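PDB 5I8J: Dmd discriminator of mRNA degradation from Enterobacteria phage RB69, which probably acts as a phage antitoxin that binds the bacterial toxin RnlA and counters its activity, so keeping phage mRNA from being degraded. Local coordinates for residues A[8-13]-A[35-40]; A[12-15]-A[19-22]; A[24-27]-A[31-34]; A[47-52]-A[57-62]. All coordinates share one frame; numbering follows the deposited sequence.

How the contacts relate
The chain runs strand 6-14, strand 19-26, helix 30-44, strand 46-52, strand 55-61, and forms one antiparallel sheet, ordered 19-26, 6-14, 46-52, 55-61, with the helix on one face. Contacts 2 and 4 are the two hairpins. Contact 1 packs the helix onto strand 6-14 near the centre of the chain, and contact 3 joins the first turn of the same helix to the end of strand 19-26. The centres of contacts 1 and 4 lie about 5 Å apart; those of contacts 2 and 3, about 18 Å apart, fall on opposite sides of the chain's centre. Contacts 1, 2 and 4 also touch the second subunit, chiefly through side chains on the helix-free face.

Contact 1: A[8-13]-A[35-40]; sequences VTFIGW and WVTVQL
F10 and T37 set their first torsions alike: CG of F10 lies anti to its carbonyl carbon (chi1 -67°), and so does OG1 of T37 (chi1 -60°), which carries the phenyl ring from strand 8-13 to the helix and turns the threonine oxygen to meet it. OG1 of T37 sits in the plane of the F10 ring, at the edge, 3.3 Å from CE1. No hydrogen bond joins it to the strand; the hydroxyl donates to I33 O, one turn back in the helix, and the ring rim simply abuts it. Over one face of the ring stands L40, whose CD1 is 4.0 Å from the ring centroid in a CH-pi contact, 3.7 Å from F10 CG and shifted toward the rim. V8 CG1, from the same strand as F10, lies against the opposite face, so the phenyl is sandwiched between two aliphatic branches. This is the core of a two-layer alpha/beta fold in the order beta-beta-alpha-beta-beta, where one face of an antiparallel sheet is covered by helix 30-44; the strand and helix axes are 10.4 Å apart and run within 26° of parallel. A third apolar touch comes at the far end of the ring: CG1 of V36 approaches CZ obliquely at 3.7 Å. F10 also packs on I24 and A50 of the flanking strands, while I11 and W13 on the other face of the strand meet the second subunit.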
loop_
_atom_site.group_PDB
_atom_site.type_symbol
_atom_site.label_atom_id
_atom_site.label_comp_id
_atom_site.label_asym_id
_atom_site.label_seq_id
_atom_site.Cartn_x
_atom_site.Cartn_y
_atom_site.Cartn_z
ATOM N N VAL A 8 1.326 3.165 -10.487
ATOM C CA VAL A 8 1.564 1.972 -9.690
ATOM C C VAL A 8 1.875 2.382 -8.266
ATOM O O VAL A 8 2.756 3.193 -8.026
ATOM C CB VAL A 8 2.721 1.127 -10.264
ATOM C CG1 VAL A 8 2.828 -0.200 -9.511
ATOM C CG2 VAL A 8 2.491 0.869 -11.749
ATOM N N THR A 9 1.122 1.836 -7.318
ATOM C CA THR A 9 1.407 2.064 -5.908
ATOM C C THR A 9 2.259 0.908 -5.389
ATOM O O THR A 9 1.855 -0.243 -5.476
ATOM C CB THR A 9 0.119 2.169 -5.068
ATOM O OG1 THR A 9 -0.686 3.266 -5.541
ATOM C CG2 THR A 9 0.463 2.379 -3.597
ATOM N N PHE A 10 3.435 1.229 -4.877
ATOM C CA PHE A 10 4.346 0.244 -4.317
ATOM C C PHE A 10 4.295 0.333 -2.806
ATOM O O PHE A 10 4.351 1.435 -2.237
ATOM C CB PHE A 10 5.781 0.472 -4.809
ATOM C CG PHE A 10 5.970 0.226 -6.276
ATOM C CD1 PHE A 10 6.321 -1.035 -6.745
ATOM C CD2 PHE A 10 5.792 1.249 -7.191
ATOM C CE1 PHE A 10 6.495 -1.264 -8.091
ATOM C CE2 PHE A 10 5.961 1.027 -8.547
ATOM C CZ PHE A 10 6.311 -0.227 -9.000
ATOM N N ILE A 11 4.174 -0.823 -2.159
ATOM C CA ILE A 11 4.239 -0.890 -0.707
ATOM C C ILE A 11 5.375 -1.808 -0.323
ATOM O O ILE A 11 5.460 -2.917 -0.818
ATOM C CB ILE A 11 2.948 -1.420 -0.083
ATOM C CG1 ILE A 11 1.733 -0.700 -0.664
ATOM C CG2 ILE A 11 3.004 -1.264 1.428
ATOM C CD1 ILE A 11 0.470 -1.456 -0.366
ATOM N N GLY A 12 6.254 -1.326 0.543
ATOM C CA GLY A 12 7.453 -2.057 0.914
ATOM C C GLY A 12 7.547 -2.290 2.413
ATOM O O GLY A 12 7.135 -1.441 3.214
ATOM N N TRP A 13 8.053 -3.467 2.772
ATOM C CA TRP A 13 8.412 -3.818 4.142
ATOM C C TRP A 13 9.897 -4.121 4.249
ATOM O O TRP A 13 10.397 -5.042 3.590
ATOM C CB TRP A 13 7.637 -5.045 4.623
ATOM C CG TRP A 13 6.189 -4.823 4.875
ATOM C CD1 TRP A 13 5.586 -4.635 6.090
ATOM C CD2 TRP A 13 5.141 -4.812 3.897
ATOM N NE1 TRP A 13 4.226 -4.486 5.919
ATOM C CE2 TRP A 13 3.930 -4.594 4.590
ATOM C CE3 TRP A 13 5.111 -4.953 2.508
ATOM C CZ2 TRP A 13 2.698 -4.510 3.934
ATOM C CZ3 TRP A 13 3.880 -4.873 1.858
ATOM C CH2 TRP A 13 2.693 -4.654 2.579
ATOM N N TRP A 35 10.298 -5.492 -13.331
ATOM C CA TRP A 35 11.697 -5.098 -13.145
ATOM C C TRP A 35 11.809 -4.021 -12.067
ATOM O O TRP A 35 12.663 -4.087 -11.193
ATOM C CB TRP A 35 12.329 -4.593 -14.457
ATOM C CG TRP A 35 13.819 -4.499 -14.339
ATOM C CD1 TRP A 35 14.728 -5.470 -14.651
ATOM C CD2 TRP A 35 14.573 -3.399 -13.808
ATOM N NE1 TRP A 35 16.002 -5.033 -14.370
ATOM C CE2 TRP A 35 15.935 -3.768 -13.853
ATOM C CE3 TRP A 35 14.231 -2.136 -13.313
ATOM C CZ2 TRP A 35 16.954 -2.918 -13.423
ATOM C CZ3 TRP A 35 15.252 -1.289 -12.893
ATOM C CH2 TRP A 35 16.591 -1.687 -12.944
ATOM N N VAL A 36 10.932 -3.029 -12.136
ATOM C CA VAL A 36 10.944 -1.940 -11.168
ATOM C C VAL A 36 10.682 -2.497 -9.770
ATOM O O VAL A 36 11.330 -2.086 -8.798
ATOM C CB VAL A 36 9.909 -0.853 -11.540
ATOM C CG1 VAL A 36 9.699 0.127 -10.396
ATOM C CG2 VAL A 36 10.391 -0.110 -12.774
ATOM N N THR A 37 9.781 -3.468 -9.684
ATOM C CA THR A 37 9.456 -4.092 -8.394
ATOM C C THR A 37 10.668 -4.822 -7.831
ATOM O O THR A 37 11.022 -4.666 -6.658
ATOM C CB THR A 37 8.277 -5.066 -8.521
ATOM O OG1 THR A 37 7.120 -4.352 -8.986
ATOM C CG2 THR A 37 7.956 -5.706 -7.162
ATOM N N VAL A 38 11.316 -5.612 -8.683
ATOM C CA VAL A 38 12.468 -6.387 -8.253
ATOM C C VAL A 38 13.588 -5.463 -7.819
ATOM O O VAL A 38 14.241 -5.702 -6.806
ATOM C CB VAL A 38 12.949 -7.331 -9.367
ATOM C CG1 VAL A 38 14.319 -7.927 -9.032
ATOM C CG2 VAL A 38 11.906 -8.408 -9.615
ATOM N N GLN A 39 13.807 -4.394 -8.579
ATOM C CA GLN A 39 14.869 -3.452 -8.248
ATOM C C GLN A 39 14.596 -2.764 -6.917
ATOM O O GLN A 39 15.479 -2.661 -6.069
ATOM C CB GLN A 39 15.023 -2.416 -9.367
ATOM C CG GLN A 39 16.012 -1.290 -9.066
ATOM C CD GLN A 39 17.465 -1.736 -9.011
ATOM O OE1 GLN A 39 17.785 -2.916 -9.152
ATOM N NE2 GLN A 39 18.356 -0.779 -8.804
ATOM N N LEU A 40 13.366 -2.296 -6.739
ATOM C CA LEU A 40 12.977 -1.671 -5.480
ATOM C C LEU A 40 13.204 -2.617 -4.309
ATOM O O LEU A 40 13.741 -2.226 -3.270
ATOM C CB LEU A 40 11.505 -1.250 -5.520
ATOM C CG LEU A 40 11.171 0.187 -5.899
ATOM C CD1 LEU A 40 9.657 0.372 -5.856
ATOM C CD2 LEU A 40 11.867 1.162 -4.950
#

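Contact 2: A[12-15]-A[19-22]; sequences GWFK and MFTK
G12 carries the aromatic ring of F20 over its backbone, CA lying under the rim side of the ring: CA of the glycine stands 3.7 Å from the ring centroid, 18° off the ring normal, a CH-pi contact formed by a residue that has no side chain. The two belong to the antiparallel beta hairpin of strands 6-14 and 19-26 and make a hydrogen-bonded pair, with G12 N to F20 O at 2.8 Å and F20 N to G12 O at 2.9 Å. The phenyl gets above the glycine because its CG lies between the backbone N and the carbonyl carbon (chi1 62°), the crowded position, which folds the ring back across the partner strand. F14 then leans on it: CD1 of F20 lies over one face of the F14 ring, 3.4 Å from F14 CZ, the two planes meeting obliquely. On the other side of the sheet W13 and M19, a non-hydrogen-bonded pair, run side by side in the same direction. CG of M19 covers the five-membered ring of the indole, 3.5 Å from CD1, and the thioether adds an oblique Met-aromatic contact. NE1 of W13, hydrogen-bonded to D23 OD2 of the second subunit, has M19 SD 3.5 Å away.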
loop_
_atom_site.group_PDB
_atom_site.type_symbol
_atom_site.label_atom_id
_atom_site.label_comp_id
_atom_site.label_asym_id
_atom_site.label_seq_id
_atom_site.Cartn_x
_atom_site.Cartn_y
_atom_site.Cartn_z
ATOM N N GLY A 12 6.254 -1.326 0.543
ATOM C CA GLY A 12 7.453 -2.057 0.914
ATOM C C GLY A 12 7.547 -2.290 2.413
ATOM O O GLY A 12 7.135 -1.441 3.214
ATOM N N TRP A 13 8.053 -3.467 2.772
ATOM C CA TRP A 13 8.412 -3.818 4.142
ATOM C C TRP A 13 9.897 -4.121 4.249
ATOM O O TRP A 13 10.397 -5.042 3.590
ATOM C CB TRP A 13 7.637 -5.045 4.623
ATOM C CG TRP A 13 6.189 -4.823 4.875
ATOM C CD1 TRP A 13 5.586 -4.635 6.090
ATOM C CD2 TRP A 13 5.141 -4.812 3.897
ATOM N NE1 TRP A 13 4.226 -4.486 5.919
ATOM C CE2 TRP A 13 3.930 -4.594 4.590
ATOM C CE3 TRP A 13 5.111 -4.953 2.508
ATOM C CZ2 TRP A 13 2.698 -4.510 3.934
ATOM C CZ3 TRP A 13 3.880 -4.873 1.858
ATOM C CH2 TRP A 13 2.693 -4.654 2.579
ATOM N N PHE A 14 10.598 -3.349 5.075
ATOM C CA PHE A 14 11.990 -3.645 5.395
ATOM C C PHE A 14 12.038 -4.870 6.304
ATOM O O PHE A 14 11.016 -5.273 6.862
ATOM C CB PHE A 14 12.675 -2.461 6.088
ATOM C CG PHE A 14 12.837 -1.249 5.216
ATOM C CD1 PHE A 14 13.719 -1.256 4.145
ATOM C CD2 PHE A 14 12.124 -0.095 5.482
ATOM C CE1 PHE A 14 13.865 -0.130 3.349
ATOM C CE2 PHE A 14 12.268 1.030 4.689
ATOM C CZ PHE A 14 13.136 1.013 3.621
ATOM N N LYS A 15 13.221 -5.463 6.454
ATOM C CA LYS A 15 13.384 -6.601 7.365
ATOM C C LYS A 15 12.987 -6.247 8.792
ATOM O O LYS A 15 12.461 -7.082 9.535
ATOM C CB LYS A 15 14.826 -7.104 7.338
ATOM C CG LYS A 15 15.255 -7.673 5.997
ATOM C CD LYS A 15 16.758 -7.929 5.977
ATOM C CE LYS A 15 17.159 -8.905 7.067
ATOM N NZ LYS A 15 16.407 -10.198 6.979
ATOM N N MET A 19 8.134 0.313 7.108
ATOM C CA MET A 19 7.515 0.297 5.790
ATOM C C MET A 19 7.869 1.520 4.974
ATOM O O MET A 19 8.302 2.539 5.522
ATOM C CB MET A 19 5.992 0.185 5.932
ATOM C CG MET A 19 5.586 -1.124 6.580
ATOM S SD MET A 19 3.853 -1.156 7.083
ATOM C CE MET A 19 3.065 -1.000 5.515
ATOM N N PHE A 20 7.700 1.406 3.659
ATOM C CA PHE A 20 7.757 2.571 2.783
ATOM C C PHE A 20 6.717 2.427 1.688
ATOM O O PHE A 20 6.232 1.339 1.431
ATOM C CB PHE A 20 9.160 2.760 2.183
ATOM C CG PHE A 20 9.626 1.623 1.318
ATOM C CD1 PHE A 20 10.246 0.513 1.879
ATOM C CD2 PHE A 20 9.476 1.678 -0.061
ATOM C CE1 PHE A 20 10.686 -0.530 1.082
ATOM C CE2 PHE A 20 9.920 0.633 -0.863
ATOM C CZ PHE A 20 10.522 -0.462 -0.297
ATOM N N THR A 21 6.348 3.528 1.050
ATOM C CA THR A 21 5.347 3.438 -0.005
ATOM C C THR A 21 5.586 4.558 -1.016
ATOM O O THR A 21 6.070 5.625 -0.652
ATOM C CB THR A 21 3.913 3.486 0.581
ATOM O OG1 THR A 21 2.957 3.235 -0.455
ATOM C CG2 THR A 21 3.627 4.837 1.233
ATOM N N LYS A 22 5.311 4.278 -2.290
ATOM C CA LYS A 22 5.516 5.268 -3.350
ATOM C C LYS A 22 4.499 5.091 -4.448
ATOM O O LYS A 22 4.141 3.970 -4.756
ATOM C CB LYS A 22 6.908 5.138 -3.985
ATOM C CG LYS A 22 8.091 5.318 -3.081
ATOM C CD LYS A 22 9.370 5.257 -3.890
ATOM C CE LYS A 22 9.488 6.459 -4.809
ATOM N NZ LYS A 22 10.884 6.591 -5.328
#

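Contact 3: A[24-27]-A[31-34]; sequences IMLS and EEIE
L26, at the end of its strand, faces I33 of the helix across a CA-CA distance of 7.7 Å, and no hydrogen bond joins segments 24-27 and 31-34, so the contact is made chiefly by side chains. Both L26 and E32 send their CB toward the other segment. E32 reaches over with a fully extended chain, CG anti to the backbone N (chi1 -180°) and CD anti again, which lays the carboxylate across the leucine. Its two oxygens touch different parts of L26: OE1 comes to 3.6 Å from CB, and OE2 to 3.5 Å from the methyl CD2. These are van der Waals touches of a polar group on an aliphatic one. OE1 has its polar partner in the turn before the helix, a weak hydrogen bond from G28 N; S27 N, 3.8 Å from OE1, is not bonded to it. The glutamate reaches straight across to the strand end, its carboxylate lying over the leucine. The other leucine branch goes deeper. With CG anti to its carbonyl carbon (chi1 -59°), L26 places CD1 against I33 CG1 at 3.9 Å, a purely apolar contact on the buried side of the helix. This is plain packing where the outer strand 19-26 leads through a short turn into helix 30-44. L26 also rests on V8 of strand 6-14, while I33 reaches A50 and I52 of strand 46-52 and V57 of strand 55-61, so the first turn of the helix touches strands 19-26, 46-52 and 55-61.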
loop_
_atom_site.group_PDB
_atom_site.type_symbol
_atom_site.label_atom_id
_atom_site.label_comp_id
_atom_site.label_asym_id
_atom_site.label_seq_id
_atom_site.Cartn_x
_atom_site.Cartn_y
_atom_site.Cartn_z
ATOM N N ILE A 24 4.340 5.590 -8.455
ATOM C CA ILE A 24 5.252 5.797 -9.584
ATOM C C ILE A 24 4.460 5.734 -10.880
ATOM O O ILE A 24 3.652 4.826 -11.058
ATOM C CB ILE A 24 6.382 4.740 -9.599
ATOM C CG1 ILE A 24 7.148 4.777 -8.277
ATOM C CG2 ILE A 24 7.370 5.002 -10.749
ATOM C CD1 ILE A 24 8.238 3.729 -8.159
ATOM N N MET A 25 4.667 6.702 -11.779
ATOM C CA MET A 25 3.995 6.664 -13.076
ATOM C C MET A 25 4.879 5.955 -14.084
ATOM O O MET A 25 6.020 6.370 -14.315
ATOM C CB MET A 25 3.682 8.073 -13.593
ATOM C CG MET A 25 2.875 8.950 -12.654
ATOM S SD MET A 25 1.357 8.162 -12.122
ATOM C CE MET A 25 0.471 7.981 -13.654
ATOM N N LEU A 26 4.351 4.905 -14.701
ATOM C CA LEU A 26 5.128 4.108 -15.647
ATOM C C LEU A 26 4.463 4.097 -17.008
ATOM O O LEU A 26 3.247 3.981 -17.111
ATOM C CB LEU A 26 5.288 2.673 -15.143
ATOM C CG LEU A 26 5.978 2.508 -13.787
ATOM C CD1 LEU A 26 5.942 1.036 -13.368
ATOM C CD2 LEU A 26 7.412 3.049 -13.842
ATOM N N SER A 27 5.263 4.208 -18.063
ATOM C CA SER A 27 4.701 4.251 -19.403
ATOM C C SER A 27 4.656 2.875 -20.056
ATOM O O SER A 27 4.039 2.708 -21.112
ATOM C CB SER A 27 5.506 5.205 -20.272
ATOM O OG SER A 27 6.820 4.699 -20.431
ATOM N N GLU A 31 6.622 -6.143 -18.133
ATOM C CA GLU A 31 8.043 -6.326 -17.900
ATOM C C GLU A 31 8.616 -5.181 -17.070
ATOM O O GLU A 31 9.341 -5.419 -16.102
ATOM C CB GLU A 31 8.803 -6.458 -19.216
ATOM C CG GLU A 31 10.302 -6.503 -19.011
ATOM C CD GLU A 31 11.048 -7.034 -20.209
ATOM O OE1 GLU A 31 10.529 -6.929 -21.342
ATOM O OE2 GLU A 31 12.167 -7.546 -20.010
ATOM N N GLU A 32 8.270 -3.944 -17.420
ATOM C CA GLU A 32 8.762 -2.809 -16.653
ATOM C C GLU A 32 8.303 -2.850 -15.203
ATOM O O GLU A 32 9.078 -2.593 -14.295
ATOM C CB GLU A 32 8.323 -1.482 -17.278
ATOM C CG GLU A 32 8.842 -0.294 -16.478
ATOM C CD GLU A 32 8.365 1.034 -16.997
ATOM O OE1 GLU A 32 7.312 1.069 -17.656
ATOM O OE2 GLU A 32 9.043 2.047 -16.724
ATOM N N ILE A 33 7.031 -3.150 -14.995
ATOM C CA ILE A 33 6.483 -3.191 -13.643
ATOM C C ILE A 33 7.226 -4.227 -12.801
ATOM O O ILE A 33 7.618 -3.957 -11.656
ATOM C CB ILE A 33 4.980 -3.506 -13.666
ATOM C CG1 ILE A 33 4.223 -2.373 -14.367
ATOM C CG2 ILE A 33 4.451 -3.668 -12.253
ATOM C CD1 ILE A 33 2.800 -2.721 -14.736
ATOM N N GLU A 34 7.446 -5.405 -13.379
ATOM C CA GLU A 34 8.163 -6.453 -12.646
ATOM C C GLU A 34 9.605 -6.051 -12.339
ATOM O O GLU A 34 10.093 -6.257 -11.216
ATOM C CB GLU A 34 8.126 -7.775 -13.424
ATOM C CG GLU A 34 6.738 -8.414 -13.462
ATOM C CD GLU A 34 6.720 -9.779 -14.146
ATOM O OE1 GLU A 34 7.799 -10.350 -14.394
ATOM O OE2 GLU A 34 5.616 -10.280 -14.427
#

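Contact 4: A[47-52]-A[57-62]; sequences LVKAFI and VFEADF
K49 NZ is gripped by two carboxylates: E59 OE1 across the hairpin, a 2.9 Å salt bridge, and D54 OD2 of the second subunit. The hairpin is the antiparallel pair of strands 46-52 and 55-61, which forms one side of the sheet and brings the last strand of the chain to its edge. K49 and E59 form a non-hydrogen-bonded pair and their side chains lie alongside each other, pointing the same way. The ammonium meets OE1 on the syn side, 21° out of the carboxylate plane; a bend at the last torsion of the lysine (chi4 -81°) turns NZ in toward it. The other oxygen, E59 OE2, takes a salt bridge from K56, so the carboxylate has a lysine at each oxygen, which would probably favour its ionised form. Backbone bonds fix the register: V48 N to A60 O and A50 N to F58 O are both 2.9 Å, A60 N returns to V48 O, and V57 N to A50 O closes the series at 2.8 Å. On the face that carries K49, L47 covers the stem of D61, its CD1 3.8 Å from D61 CB, while the aspartate's OD2 pairs with R63. The other face turns A50, V48, F58 and A60 to the helix side, with F58 touching R30 and T37. Toward the hairpin's turn I52 and V57 cross at about a right angle, the methyls I52 CD1 and V57 CG2 meeting at 4.1 Å.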
loop_
_atom_site.group_PDB
_atom_site.type_symbol
_atom_site.label_atom_id
_atom_site.label_comp_id
_atom_site.label_asym_id
_atom_site.label_seq_id
_atom_site.Cartn_x
_atom_site.Cartn_y
_atom_site.Cartn_z
ATOM N N LEU A 47 10.516 -6.610 1.088
ATOM C CA LEU A 47 9.372 -7.172 0.390
ATOM C C LEU A 47 8.662 -6.003 -0.259
ATOM O O LEU A 47 8.335 -5.042 0.422
ATOM C CB LEU A 47 8.436 -7.903 1.356
ATOM C CG LEU A 47 7.018 -8.202 0.862
ATOM C CD1 LEU A 47 7.040 -9.221 -0.271
ATOM C CD2 LEU A 47 6.136 -8.684 2.005
ATOM N N VAL A 48 8.445 -6.053 -1.566
ATOM C CA VAL A 48 7.719 -4.965 -2.228
ATOM C C VAL A 48 6.567 -5.533 -3.033
ATOM O O VAL A 48 6.744 -6.510 -3.764
ATOM C CB VAL A 48 8.641 -4.136 -3.153
ATOM C CG1 VAL A 48 7.836 -3.028 -3.873
ATOM C CG2 VAL A 48 9.780 -3.529 -2.356
ATOM N N LYS A 49 5.384 -4.932 -2.865
ATOM C CA LYS A 49 4.188 -5.290 -3.615
ATOM C C LYS A 49 3.811 -4.143 -4.534
ATOM O O LYS A 49 3.844 -2.980 -4.117
ATOM C CB LYS A 49 3.012 -5.599 -2.689
ATOM C CG LYS A 49 3.281 -6.673 -1.649
ATOM C CD LYS A 49 2.134 -6.701 -0.621
ATOM C CE LYS A 49 2.426 -7.652 0.530
ATOM N NZ LYS A 49 2.134 -9.063 0.201
ATOM N N ALA A 50 3.453 -4.478 -5.773
ATOM C CA ALA A 50 2.973 -3.488 -6.741
ATOM C C ALA A 50 1.452 -3.604 -6.911
ATOM O O ALA A 50 0.919 -4.687 -7.117
ATOM C CB ALA A 50 3.688 -3.666 -8.087
ATOM N N PHE A 51 0.770 -2.469 -6.811
ATOM C CA PHE A 51 -0.674 -2.384 -6.921
ATOM C C PHE A 51 -1.058 -1.483 -8.090
ATOM O O PHE A 51 -0.501 -0.399 -8.243
ATOM C CB PHE A 51 -1.293 -1.824 -5.630
ATOM C CG PHE A 51 -1.287 -2.783 -4.468
ATOM C CD1 PHE A 51 -0.146 -2.958 -3.688
ATOM C CD2 PHE A 51 -2.440 -3.483 -4.130
ATOM C CE1 PHE A 51 -0.156 -3.839 -2.608
ATOM C CE2 PHE A 51 -2.450 -4.364 -3.052
ATOM C CZ PHE A 51 -1.313 -4.537 -2.289
ATOM N N ILE A 52 -2.017 -1.925 -8.898
ATOM C CA ILE A 52 -2.624 -1.067 -9.915
ATOM C C ILE A 52 -4.134 -1.110 -9.715
ATOM O O ILE A 52 -4.715 -2.191 -9.605
ATOM C CB ILE A 52 -2.265 -1.499 -11.348
ATOM C CG1 ILE A 52 -0.749 -1.468 -11.552
ATOM C CG2 ILE A 52 -2.953 -0.580 -12.375
ATOM C CD1 ILE A 52 -0.297 -2.110 -12.864
ATOM N N VAL A 57 -0.509 -6.759 -8.355
ATOM C CA VAL A 57 -0.194 -7.339 -9.658
ATOM C C VAL A 57 1.144 -8.084 -9.667
ATOM O O VAL A 57 1.401 -8.904 -10.552
ATOM C CB VAL A 57 -0.197 -6.249 -10.765
ATOM C CG1 VAL A 57 -1.586 -5.594 -10.870
ATOM C CG2 VAL A 57 0.879 -5.195 -10.505
ATOM N N PHE A 58 1.990 -7.806 -8.681
ATOM C CA PHE A 58 3.292 -8.451 -8.592
ATOM C C PHE A 58 3.888 -8.216 -7.217
ATOM O O PHE A 58 3.527 -7.258 -6.546
ATOM C CB PHE A 58 4.234 -7.910 -9.678
ATOM C CG PHE A 58 5.484 -8.708 -9.854
ATOM C CD1 PHE A 58 5.433 -10.000 -10.344
ATOM C CD2 PHE A 58 6.720 -8.157 -9.554
ATOM C CE1 PHE A 58 6.592 -10.734 -10.513
ATOM C CE2 PHE A 58 7.878 -8.884 -9.722
ATOM C CZ PHE A 58 7.811 -10.180 -10.203
ATOM N N GLU A 59 4.799 -9.086 -6.793
ATOM C CA GLU A 59 5.584 -8.791 -5.604
ATOM C C GLU A 59 6.905 -9.528 -5.632
ATOM O O GLU A 59 7.033 -10.548 -6.311
ATOM C CB GLU A 59 4.809 -9.139 -4.334
ATOM C CG GLU A 59 4.499 -10.599 -4.156
ATOM C CD GLU A 59 3.438 -10.804 -3.090
ATOM O OE1 GLU A 59 3.640 -10.299 -1.967
ATOM O OE2 GLU A 59 2.393 -11.437 -3.378
ATOM N N ALA A 60 7.880 -8.987 -4.905
ATOM C CA ALA A 60 9.223 -9.562 -4.835
ATOM C C ALA A 60 9.729 -9.430 -3.410
ATOM O O ALA A 60 9.597 -8.376 -2.802
ATOM C CB ALA A 60 10.166 -8.867 -5.812
ATOM N N ASP A 61 10.307 -10.499 -2.873
ATOM C CA ASP A 61 10.736 -10.492 -1.478
ATOM C C ASP A 61 12.237 -10.708 -1.387
ATOM O O ASP A 61 12.730 -11.823 -1.600
ATOM C CB ASP A 61 10.004 -11.571 -0.682
ATOM C CG ASP A 61 10.252 -11.469 0.820
ATOM O OD1 ASP A 61 11.048 -10.615 1.244
ATOM O OD2 ASP A 61 9.661 -12.264 1.581
ATOM N N PHE A 62 12.960 -9.649 -1.046
ATOM C CA PHE A 62 14.401 -9.746 -0.885
ATOM C C PHE A 62 14.841 -9.549 0.565
ATOM O O PHE A 62 15.947 -9.100 0.831
ATOM C CB PHE A 62 15.090 -8.737 -1.801
ATOM C CG PHE A 62 15.142 -9.186 -3.231
ATOM C CD1 PHE A 62 14.027 -9.084 -4.042
ATOM C CD2 PHE A 62 16.303 -9.736 -3.755
ATOM C CE1 PHE A 62 14.060 -9.509 -5.356
ATOM C CE2 PHE A 62 16.348 -10.173 -5.069
ATOM C CZ PHE A 62 15.224 -10.062 -5.870
#